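Local coordinates for thiamine pyrophosphokinase (Candida albicans, PDB 2G9Z) that transfers a diphosphate group from ATP to thiamin (vitamin B1), making the coenzyme thiamin diphosphate, at the interface of chains A and B. Residues are numbered along the deposited sequence; one frame, centred on the assembly and turned at random. Chains: chain A/B, thiamine pyrophosphokinase.

Contact 1: the interface of chains A and B. Residues chain A 213, 245-246, 248, 281, 334, 336; chain B 215-218.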
ATOM      1  N   ILE A 213      -4.949  -5.035  -3.137  1.00 27.31           N
ATOM      2  CA  ILE A 213      -4.184  -3.817  -2.910  1.00 25.73           C
ATOM      3  C   ILE A 213      -5.121  -2.617  -2.973  1.00 24.38           C
ATOM      4  O   ILE A 213      -6.143  -2.660  -3.655  1.00 25.07           O
ATOM      5  CB  ILE A 213      -3.097  -3.639  -4.009  1.00 26.81           C
ATOM      6  CG1 ILE A 213      -2.210  -4.884  -4.081  1.00 26.35           C
ATOM      7  CG2 ILE A 213      -2.271  -2.387  -3.736  1.00 24.47           C
ATOM      8  CD1 ILE A 213      -1.401  -5.155  -2.820  1.00 28.92           C
ATOM      9  N   ASN A 245      -5.027   0.810 -10.534  1.00 27.35           N
ATOM     10  CA  ASN A 245      -3.959   1.656 -11.040  1.00 26.96           C
ATOM     11  C   ASN A 245      -2.778   0.950 -11.685  1.00 26.76           C
ATOM     12  O   ASN A 245      -2.137   1.499 -12.585  1.00 25.22           O
ATOM     13  CB  ASN A 245      -3.451   2.528  -9.896  1.00 26.80           C
ATOM     14  CG  ASN A 245      -4.567   3.291  -9.221  1.00 27.29           C
ATOM     15  OD1 ASN A 245      -5.093   4.252  -9.779  1.00 29.36           O
ATOM     16  ND2 ASN A 245      -4.953   2.849  -8.025  1.00 24.94           N
ATOM     17  N   ASP A 246      -2.496  -0.270 -11.244  1.00 25.69           N
ATOM     18  CA  ASP A 246      -1.335  -0.970 -11.762  1.00 24.78           C
ATOM     19  C   ASP A 246      -1.335  -2.485 -11.606  1.00 22.48           C
ATOM     20  O   ASP A 246      -2.317  -3.095 -11.189  1.00 21.00           O
ATOM     21  CB  ASP A 246      -0.099  -0.410 -11.051  1.00 27.77           C
ATOM     22  CG  ASP A 246      -0.296  -0.305  -9.539  1.00 29.66           C
ATOM     23  OD1 ASP A 246      -0.805  -1.273  -8.937  1.00 32.45           O
ATOM     24  OD2 ASP A 246       0.059   0.738  -8.944  1.00 27.86           O
ATOM     25  N   ILE A 248       1.238  -5.453  -9.980  1.00 16.57           N
ATOM     26  CA  ILE A 248       2.327  -5.587  -9.026  1.00 15.91           C
ATOM     27  C   ILE A 248       2.826  -7.020  -9.015  1.00 16.39           C
ATOM     28  O   ILE A 248       2.039  -7.965  -8.959  1.00 13.75           O
ATOM     29  CB  ILE A 248       1.827  -5.183  -7.623  1.00 16.30           C
ATOM     30  CG1 ILE A 248       1.219  -3.779  -7.705  1.00 14.09           C
ATOM     31  CG2 ILE A 248       2.962  -5.244  -6.605  1.00 15.71           C
ATOM     32  CD1 ILE A 248       0.509  -3.329  -6.446  1.00 17.61           C
ATOM     33  N   LEU A 281      10.050  -1.453  -5.232  1.00 15.48           N
ATOM     34  CA  LEU A 281       9.811  -1.294  -3.804  1.00 15.30           C
ATOM     35  C   LEU A 281      10.427  -2.357  -2.904  1.00 12.85           C
ATOM     36  O   LEU A 281       9.990  -3.505  -2.886  1.00 12.24           O
ATOM     37  CB  LEU A 281       8.294  -1.214  -3.610  1.00 16.12           C
ATOM     38  CG  LEU A 281       7.703  -0.481  -4.830  1.00 17.92           C
ATOM     39  CD1 LEU A 281       6.206  -0.643  -4.890  1.00 20.99           C
ATOM     40  CD2 LEU A 281       8.105   0.990  -4.793  1.00 17.95           C
ATOM     41  N   ASN A 334       5.995  -2.422  -9.445  1.00 12.64           N
ATOM     42  CA  ASN A 334       4.650  -2.095  -9.877  1.00 12.55           C
ATOM     43  C   ASN A 334       4.797  -1.343 -11.184  1.00 13.59           C
ATOM     44  O   ASN A 334       5.744  -0.580 -11.365  1.00 15.61           O
ATOM     45  CB  ASN A 334       3.921  -1.205  -8.861  1.00 12.26           C
ATOM     46  CG  ASN A 334       4.482   0.206  -8.800  1.00 14.64           C
ATOM     47  OD1 ASN A 334       5.626   0.414  -8.411  1.00 14.96           O
ATOM     48  ND2 ASN A 334       3.668   1.183  -9.178  1.00 14.18           N
ATOM     49  N   GLU A 336       2.359   0.947 -13.777  1.00 15.70           N
ATOM     50  CA  GLU A 336       1.060   1.569 -13.947  0.50 17.92           C
ATOM     51  C   GLU A 336       0.389   1.059 -15.214  1.00 20.12           C
ATOM     52  O   GLU A 336       1.039   0.844 -16.239  1.00 22.33           O
ATOM     53  CB  GLU A 336       1.206   3.092 -14.005  0.50 16.91           C
ATOM     54  CG  GLU A 336      -0.109   3.833 -14.181  0.50 16.73           C
ATOM     55  CD  GLU A 336      -0.007   5.299 -13.808  0.50 17.98           C
ATOM     56  OE1 GLU A 336       0.841   6.009 -14.385  0.50 17.84           O
ATOM     57  OE2 GLU A 336      -0.779   5.742 -12.930  0.50 17.55           O
TER
ATOM     58  N   GLY B 215      -3.553   4.751  -4.016  1.00 24.27           N
ATOM     59  CA  GLY B 215      -3.475   4.976  -5.448  1.00 23.41           C
ATOM     60  C   GLY B 215      -2.353   4.147  -6.035  1.00 22.29           C
ATOM     61  O   GLY B 215      -2.207   2.974  -5.696  1.00 23.55           O
ATOM     62  N   ARG B 216      -1.555   4.748  -6.911  1.00 20.46           N
ATOM     63  CA  ARG B 216      -0.433   4.043  -7.521  1.00 18.45           C
ATOM     64  C   ARG B 216       0.415   3.488  -6.371  1.00 17.11           C
ATOM     65  O   ARG B 216       0.767   4.214  -5.442  1.00 18.46           O
ATOM     66  CB  ARG B 216       0.374   5.013  -8.385  1.00 19.86           C
ATOM     67  CG  ARG B 216       0.889   4.414  -9.684  1.00 20.77           C
ATOM     68  CD  ARG B 216       1.588   5.478 -10.506  1.00 21.08           C
ATOM     69  NE  ARG B 216       2.776   5.972  -9.818  1.00 19.77           N
ATOM     70  CZ  ARG B 216       3.276   7.192  -9.972  1.00 23.17           C
ATOM     71  NH1 ARG B 216       2.683   8.053 -10.788  1.00 22.49           N
ATOM     72  NH2 ARG B 216       4.379   7.543  -9.324  1.00 19.65           N
ATOM     73  N   PHE B 217       0.735   2.201  -6.432  1.00 15.44           N
ATOM     74  CA  PHE B 217       1.486   1.560  -5.365  1.00 14.72           C
ATOM     75  C   PHE B 217       2.853   2.152  -5.031  1.00 14.44           C
ATOM     76  O   PHE B 217       3.213   2.246  -3.857  1.00 14.13           O
ATOM     77  CB  PHE B 217       1.627   0.062  -5.644  1.00 15.34           C
ATOM     78  CG  PHE B 217       1.973  -0.735  -4.422  1.00 16.85           C
ATOM     79  CD1 PHE B 217       1.140  -0.707  -3.306  1.00 18.59           C
ATOM     80  CD2 PHE B 217       3.134  -1.496  -4.373  1.00 18.03           C
ATOM     81  CE1 PHE B 217       1.460  -1.425  -2.159  1.00 19.06           C
ATOM     82  CE2 PHE B 217       3.462  -2.216  -3.230  1.00 19.24           C
ATOM     83  CZ  PHE B 217       2.621  -2.179  -2.123  1.00 18.10           C
ATOM     84  N   ASP B 218       3.618   2.555  -6.039  1.00 14.42           N
ATOM     85  CA  ASP B 218       4.930   3.132  -5.748  1.00 14.96           C
ATOM     86  C   ASP B 218       4.791   4.421  -4.932  1.00 13.92           C
ATOM     87  O   ASP B 218       5.662   4.744  -4.128  1.00 13.49           O
ATOM     88  CB  ASP B 218       5.718   3.388  -7.039  1.00 13.00           C
ATOM     89  CG  ASP B 218       5.067   4.421  -7.941  1.00 16.08           C
ATOM     90  OD1 ASP B 218       3.925   4.195  -8.387  1.00 18.10           O
ATOM     91  OD2 ASP B 218       5.708   5.464  -8.208  1.00 15.05           O
TER
HETATM   92  O   HOH W   1      -0.247   8.028 -11.947  0.98 28.75           O
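The start of helix 217-233 of chain B, with the loop residues B:Gly215 and B:Arg216 leading into it, docks against strands 246-251, 277-281 and 331-336 of chain A and the loops carrying A:Ile213 and A:Asn245. The carboxylate oxygen A:Asp246 OD2 accepts from B:Phe217 N at 3.0 Å, the N-H arriving almost straight (173°). The partner subunit thus caps the helix, whose end may ease the carboxylate's charge. A:Asp246 holds CG between its backbone N and carbonyl carbon (chi1 47°), which swings the acid over the helix start. The B:Phe217 ring enters among aliphatic tips: A:Leu281 CD1 lies a tight 3.2 Å from B:Phe217 CD2, and A:Ile248 CD1 3.6 Å from B:Phe217 CG, while A:Ile213 CG2 adds a looser touch. The amide A:Asn334 ND2 gives a hydrogen bond of 3.1 Å to B:Asp218 OD1, approaching from above the carboxylate plane. Within chain B, B:Asp218 OD1 also takes B:Arg216 NE at 2.6 Å, and B:Arg216 NH2 binds B:Asp218 OD2, a side-on salt bridge. Water 1 links B:Arg216 NH1 to A:Glu336 OE2. The site anchors the helix start across the dimer and probably helps to position pocket residue B:Arg216, by way of B:Asp218 and the water.

Contact 2: the interface of chains A and B. Residues chain A 309, 311, 313; chain B 154, 218, 222, 225.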
ATOM      1  N   GLY A 309      15.507   4.789   3.289  1.00 23.85           N
ATOM      2  CA  GLY A 309      16.585   5.214   2.415  1.00 21.69           C
ATOM      3  C   GLY A 309      15.996   5.627   1.083  1.00 20.15           C
ATOM      4  O   GLY A 309      14.886   6.159   1.034  1.00 20.59           O
ATOM      5  N   VAL A 311      14.285   5.011  -2.540  1.00 14.27           N
ATOM      6  CA  VAL A 311      13.372   4.083  -3.186  1.00 13.52           C
ATOM      7  C   VAL A 311      13.018   4.676  -4.538  1.00 11.75           C
ATOM      8  O   VAL A 311      12.637   5.838  -4.637  1.00 12.12           O
ATOM      9  CB  VAL A 311      12.065   3.890  -2.373  1.00 15.16           C
ATOM     10  CG1 VAL A 311      11.037   3.122  -3.218  1.00 13.13           C
ATOM     11  CG2 VAL A 311      12.355   3.128  -1.092  1.00 12.20           C
ATOM     12  N   SER A 313      10.720   5.525  -7.151  1.00 14.52           N
ATOM     13  CA  SER A 313       9.288   5.641  -7.403  1.00 15.31           C
ATOM     14  C   SER A 313       9.171   6.659  -8.523  1.00 14.28           C
ATOM     15  O   SER A 313      10.096   7.442  -8.752  1.00 14.93           O
ATOM     16  CB  SER A 313       8.516   6.100  -6.156  1.00 13.51           C
ATOM     17  OG  SER A 313       8.931   7.373  -5.709  1.00 21.54           O
TER
ATOM     18  N   ASN B 154       9.503  13.834  -5.492  1.00 21.76           N
ATOM     19  CA  ASN B 154       8.112  13.829  -5.950  1.00 19.97           C
ATOM     20  C   ASN B 154       7.338  14.979  -5.303  1.00 19.91           C
ATOM     21  O   ASN B 154       7.859  15.674  -4.429  1.00 19.13           O
ATOM     22  CB  ASN B 154       7.414  12.486  -5.661  1.00 19.77           C
ATOM     23  CG  ASN B 154       7.250  12.197  -4.176  1.00 20.75           C
ATOM     24  OD1 ASN B 154       7.306  13.094  -3.335  1.00 20.78           O
ATOM     25  ND2 ASN B 154       7.022  10.928  -3.852  1.00 19.97           N
ATOM     26  N   ASP B 218       3.618   2.555  -6.039  1.00 14.42           N
ATOM     27  CA  ASP B 218       4.930   3.132  -5.748  1.00 14.96           C
ATOM     28  C   ASP B 218       4.791   4.421  -4.932  1.00 13.92           C
ATOM     29  O   ASP B 218       5.662   4.744  -4.128  1.00 13.49           O
ATOM     30  CB  ASP B 218       5.718   3.388  -7.039  1.00 13.00           C
ATOM     31  CG  ASP B 218       5.067   4.421  -7.941  1.00 16.08           C
ATOM     32  OD1 ASP B 218       3.925   4.195  -8.387  1.00 18.10           O
ATOM     33  OD2 ASP B 218       5.708   5.464  -8.208  1.00 15.05           O
ATOM     34  N   GLN B 222       6.352   5.120  -1.312  1.00 13.68           N
ATOM     35  CA  GLN B 222       7.213   6.277  -1.125  1.00 13.63           C
ATOM     36  C   GLN B 222       6.712   7.068   0.083  1.00 13.89           C
ATOM     37  O   GLN B 222       7.508   7.542   0.890  1.00 14.86           O
ATOM     38  CB  GLN B 222       7.209   7.168  -2.370  1.00 16.03           C
ATOM     39  CG  GLN B 222       8.276   8.250  -2.336  1.00 15.96           C
ATOM     40  CD  GLN B 222       9.679   7.679  -2.235  1.00 18.36           C
ATOM     41  OE1 GLN B 222      10.234   7.165  -3.214  1.00 19.86           O
ATOM     42  NE2 GLN B 222      10.256   7.752  -1.047  1.00 16.77           N
ATOM     43  N   ASN B 225       7.771   5.394   3.141  1.00 11.93           N
ATOM     44  CA  ASN B 225       9.208   5.577   3.269  1.00 14.52           C
ATOM     45  C   ASN B 225       9.478   6.932   3.919  1.00 14.38           C
ATOM     46  O   ASN B 225      10.221   7.028   4.896  1.00 15.94           O
ATOM     47  CB  ASN B 225       9.869   5.494   1.889  1.00 13.70           C
ATOM     48  CG  ASN B 225      11.383   5.575   1.961  1.00 15.55           C
ATOM     49  OD1 ASN B 225      11.999   5.021   2.863  1.00 17.49           O
ATOM     50  ND2 ASN B 225      11.987   6.256   0.990  1.00 13.19           N
TER
HETATM   51  O   HOH W   2       6.928   9.025  -6.502  1.00 20.84           O
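The contact lies at the edge of the pocket for thiamin-PNP, the imido analogue of thiamin diphosphate, which includes A:Ser313: this residue, from short strand 312-313 in the vitamin B1-binding part of chain A, meets B:Gln222 on helix 217-233. A:Ser313 OG is hydrogen-bonded to the amide oxygen B:Gln222 OE1 at 2.8 Å, lying in the plane of that carbonyl. The chain of B:Gln222 leaves with CG anti to the backbone N and then bends at chi2 (60°), which turns the amide toward A:Ser313 and the backbone of A:Val311. As modelled, B:Gln222 OE1 clashes with the backbone oxygen A:Val311 O at 3.1 Å; a flipped amide would put NE2 there as donor to that oxygen, and the direction of the serine bond is therefore doubtful. One turn further along, B:Asn225 reaches out with CG anti to its backbone N (chi1 -176°) and gives ND2 to A:Gly309 O at 2.9 Å, a nearly straight bond (170°) in the plane of the asparagine amide. A:Val311 slides past this side chain, its CG2 methyl 3.8 Å from B:Asn225 ND2. On the other flank A:Ser313 OG holds water 2 at 2.7 Å, and the water binds B:Asn154 ND2 at 3.3 Å. In the fold, the 309-313 stretch lies along helix 217-233 of the other chain, with pocket residue B:Asn154 reached through water at one end.

Contact 3: the interface of chains A and B. Residues chain A 217-218, 221; chain B 278-279, 281, 283, 311, 313-314, 334.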
ATOM      1  N   PHE A 217      -5.157  -0.770   4.581  1.00 16.28           N
ATOM      2  CA  PHE A 217      -3.705  -0.873   4.495  1.00 13.74           C
ATOM      3  C   PHE A 217      -3.045  -2.134   5.055  1.00 14.37           C
ATOM      4  O   PHE A 217      -2.083  -2.636   4.465  1.00 14.43           O
ATOM      5  CB  PHE A 217      -3.057   0.359   5.123  1.00 16.07           C
ATOM      6  CG  PHE A 217      -1.652   0.581   4.676  1.00 15.37           C
ATOM      7  CD1 PHE A 217      -1.366   0.749   3.324  1.00 18.81           C
ATOM      8  CD2 PHE A 217      -0.609   0.602   5.591  1.00 17.68           C
ATOM      9  CE1 PHE A 217      -0.051   0.937   2.891  1.00 19.74           C
ATOM     10  CE2 PHE A 217       0.707   0.789   5.165  1.00 17.02           C
ATOM     11  CZ  PHE A 217       0.982   0.957   3.814  1.00 16.71           C
ATOM     12  N   ASP A 218      -3.538  -2.655   6.175  1.00 13.00           N
ATOM     13  CA  ASP A 218      -2.922  -3.858   6.730  1.00 15.02           C
ATOM     14  C   ASP A 218      -3.115  -5.045   5.784  1.00 14.79           C
ATOM     15  O   ASP A 218      -2.294  -5.964   5.757  1.00 15.21           O
ATOM     16  CB  ASP A 218      -3.475  -4.176   8.128  1.00 14.33           C
ATOM     17  CG  ASP A 218      -4.969  -4.465   8.127  1.00 17.51           C
ATOM     18  OD1 ASP A 218      -5.750  -3.604   7.682  1.00 16.04           O
ATOM     19  OD2 ASP A 218      -5.363  -5.556   8.583  1.00 18.84           O
ATOM     20  N   VAL A 221      -0.488  -4.632   3.041  1.00 12.76           N
ATOM     21  CA  VAL A 221       0.806  -5.068   3.527  1.00 13.04           C
ATOM     22  C   VAL A 221       0.876  -6.583   3.671  1.00 13.06           C
ATOM     23  O   VAL A 221       1.873  -7.198   3.289  1.00 11.17           O
ATOM     24  CB  VAL A 221       1.155  -4.372   4.864  1.00 14.49           C
ATOM     25  CG1 VAL A 221       2.434  -4.961   5.451  1.00 13.69           C
ATOM     26  CG2 VAL A 221       1.336  -2.878   4.616  1.00 13.67           C
TER
ATOM     27  N   CYS B 278      -7.287  -3.117  13.064  1.00 13.51           N
ATOM     28  CA  CYS B 278      -6.017  -2.407  13.022  1.00 15.63           C
ATOM     29  C   CYS B 278      -4.896  -3.347  12.616  1.00 15.84           C
ATOM     30  O   CYS B 278      -5.079  -4.566  12.559  1.00 13.83           O
ATOM     31  CB  CYS B 278      -5.708  -1.777  14.389  1.00 12.45           C
ATOM     32  SG  CYS B 278      -5.321  -2.949  15.710  1.00 15.30           S
ATOM     33  N   GLY B 279      -3.736  -2.770  12.323  1.00 15.21           N
ATOM     34  CA  GLY B 279      -2.598  -3.572  11.930  1.00 13.87           C
ATOM     35  C   GLY B 279      -1.299  -2.898  12.320  1.00 12.45           C
ATOM     36  O   GLY B 279      -1.251  -1.677  12.484  1.00 12.38           O
ATOM     37  N   LEU B 281       2.465  -2.740  10.922  1.00 15.27           N
ATOM     38  CA  LEU B 281       3.225  -3.073   9.722  1.00 15.67           C
ATOM     39  C   LEU B 281       4.699  -2.685   9.748  1.00 12.36           C
ATOM     40  O   LEU B 281       5.048  -1.509   9.693  1.00 11.37           O
ATOM     41  CB  LEU B 281       2.503  -2.428   8.531  1.00 16.44           C
ATOM     42  CG  LEU B 281       0.983  -2.477   8.783  1.00 18.53           C
ATOM     43  CD1 LEU B 281       0.246  -1.551   7.847  1.00 21.60           C
ATOM     44  CD2 LEU B 281       0.479  -3.912   8.644  1.00 19.50           C
ATOM     45  N   LEU B 283       7.415  -2.018   7.978  1.00 16.90           N
ATOM     46  CA  LEU B 283       7.847  -1.670   6.636  1.00 18.28           C
ATOM     47  C   LEU B 283       9.213  -0.996   6.521  1.00 20.35           C
ATOM     48  O   LEU B 283       9.617  -0.608   5.423  1.00 23.65           O
ATOM     49  CB  LEU B 283       6.781  -0.793   5.987  1.00 16.56           C
ATOM     50  CG  LEU B 283       5.451  -1.520   5.779  1.00 17.36           C
ATOM     51  CD1 LEU B 283       4.351  -0.533   5.432  1.00 16.74           C
ATOM     52  CD2 LEU B 283       5.622  -2.554   4.679  1.00 18.01           C
ATOM     53  N   VAL B 311       3.241 -10.891  10.433  1.00 16.43           N
ATOM     54  CA  VAL B 311       2.772  -9.513  10.450  1.00 15.69           C
ATOM     55  C   VAL B 311       1.367  -9.512  11.030  1.00 14.05           C
ATOM     56  O   VAL B 311       0.510 -10.279  10.600  1.00 14.10           O
ATOM     57  CB  VAL B 311       2.716  -8.908   9.028  1.00 16.18           C
ATOM     58  CG1 VAL B 311       2.008  -7.552   9.064  1.00 15.91           C
ATOM     59  CG2 VAL B 311       4.128  -8.739   8.480  1.00 14.78           C
ATOM     60  N   SER B 313      -2.060  -8.425  11.112  1.00 13.50           N
ATOM     61  CA  SER B 313      -3.057  -7.737  10.305  1.00 13.83           C
ATOM     62  C   SER B 313      -4.408  -8.290  10.741  1.00 11.88           C
ATOM     63  O   SER B 313      -4.487  -9.389  11.283  1.00 10.87           O
ATOM     64  CB  SER B 313      -2.824  -7.953   8.805  1.00 12.28           C
ATOM     65  OG  SER B 313      -2.791  -9.319   8.468  1.00 16.82           O
ATOM     66  N   SER B 314      -5.465  -7.529  10.504  1.00 11.24           N
ATOM     67  CA  SER B 314      -6.793  -7.924  10.946  1.00 13.49           C
ATOM     68  C   SER B 314      -6.819  -8.046  12.471  1.00 14.09           C
ATOM     69  O   SER B 314      -7.552  -8.858  13.041  1.00 14.04           O
ATOM     70  CB  SER B 314      -7.226  -9.232  10.290  1.00 11.03           C
ATOM     71  OG  SER B 314      -7.468  -9.022   8.907  1.00 15.35           O
ATOM     72  N   ASN B 334      -2.007   1.059  11.321  1.00 12.69           N
ATOM     73  CA  ASN B 334      -3.175   1.574  10.630  1.00 12.41           C
ATOM     74  C   ASN B 334      -4.370   1.175  11.479  1.00 14.03           C
ATOM     75  O   ASN B 334      -4.368   0.118  12.107  1.00 15.22           O
ATOM     76  CB  ASN B 334      -3.316   0.980   9.218  1.00 12.10           C
ATOM     77  CG  ASN B 334      -3.759  -0.482   9.227  1.00 13.32           C
ATOM     78  OD1 ASN B 334      -3.042  -1.364   9.702  1.00 14.19           O
ATOM     79  ND2 ASN B 334      -4.944  -0.739   8.687  1.00 14.18           N
TER
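B:Leu281 and A:Phe217 form the apolar centre, where the first turns of helix 217-233 in the thiamin pyrophosphokinase fold lie on the beta-sandwich of the partner's vitamin B1-binding domain. The tight meeting of leucine methyl and ring repeats, with the chains exchanged, the one made by chain B's helix; here A:Val221 widens it. The methyl A:Val221 CG2 sits over one face of its own helix's ring, 3.8 Å above the plane of A:Phe217 and offset toward the rim, and the two side chains present a joined surface to the leucine. B:Leu281 CD1 lies 3.7 Å from A:Val221 CG2. The other branch, B:Leu281 CD2, turns toward A:Val221 CB and A:Val221 CG1, at 3.9 Å from each; the leucine therefore straddles the helix flank with both methyls. B:Leu283 reaches the far end of the ring tip to tip, its CD1 approaching A:Phe217 CE2 at 3.9 Å and touching A:Val221 CG2 as well. Beside this apolar centre, on the neighbouring flank of the first turn, A:Asp218 carries the polar rim. Its CG stands between the backbone N and carbonyl carbon (chi1 62°), spreading the carboxylate over strands 277-281 and 331-336, with its CB near B:Gly279 CA and B:Ser313 CB. The bond from B:Asn334 to A:Asp218 OD1 is again the twin of its counterpart on chain B. A:Asp218 OD2 takes B:Ser314 N at 2.8 Å, nearly along its C-O axis, and this bond ties the backbone of pocket residue B:Ser314 to the helix.

Contact 1 and contact 2 share B:Asp218, and their C-alpha centres are about 12 Å apart, so helix 217-233 of chain B is followed from its start to the next turns. Contact 3 uses the same helix of chain A, on the opposite half of the two-fold interface, about 17 Å from contact 1 and 19 Å from contact 2. Because each contact recurs with the chains exchanged, the two helices bind the partner's strands reciprocally. As pocket residues from both subunits line the seam, dimerisation probably completes the active sites, which would join assembly and catalysis on one surface.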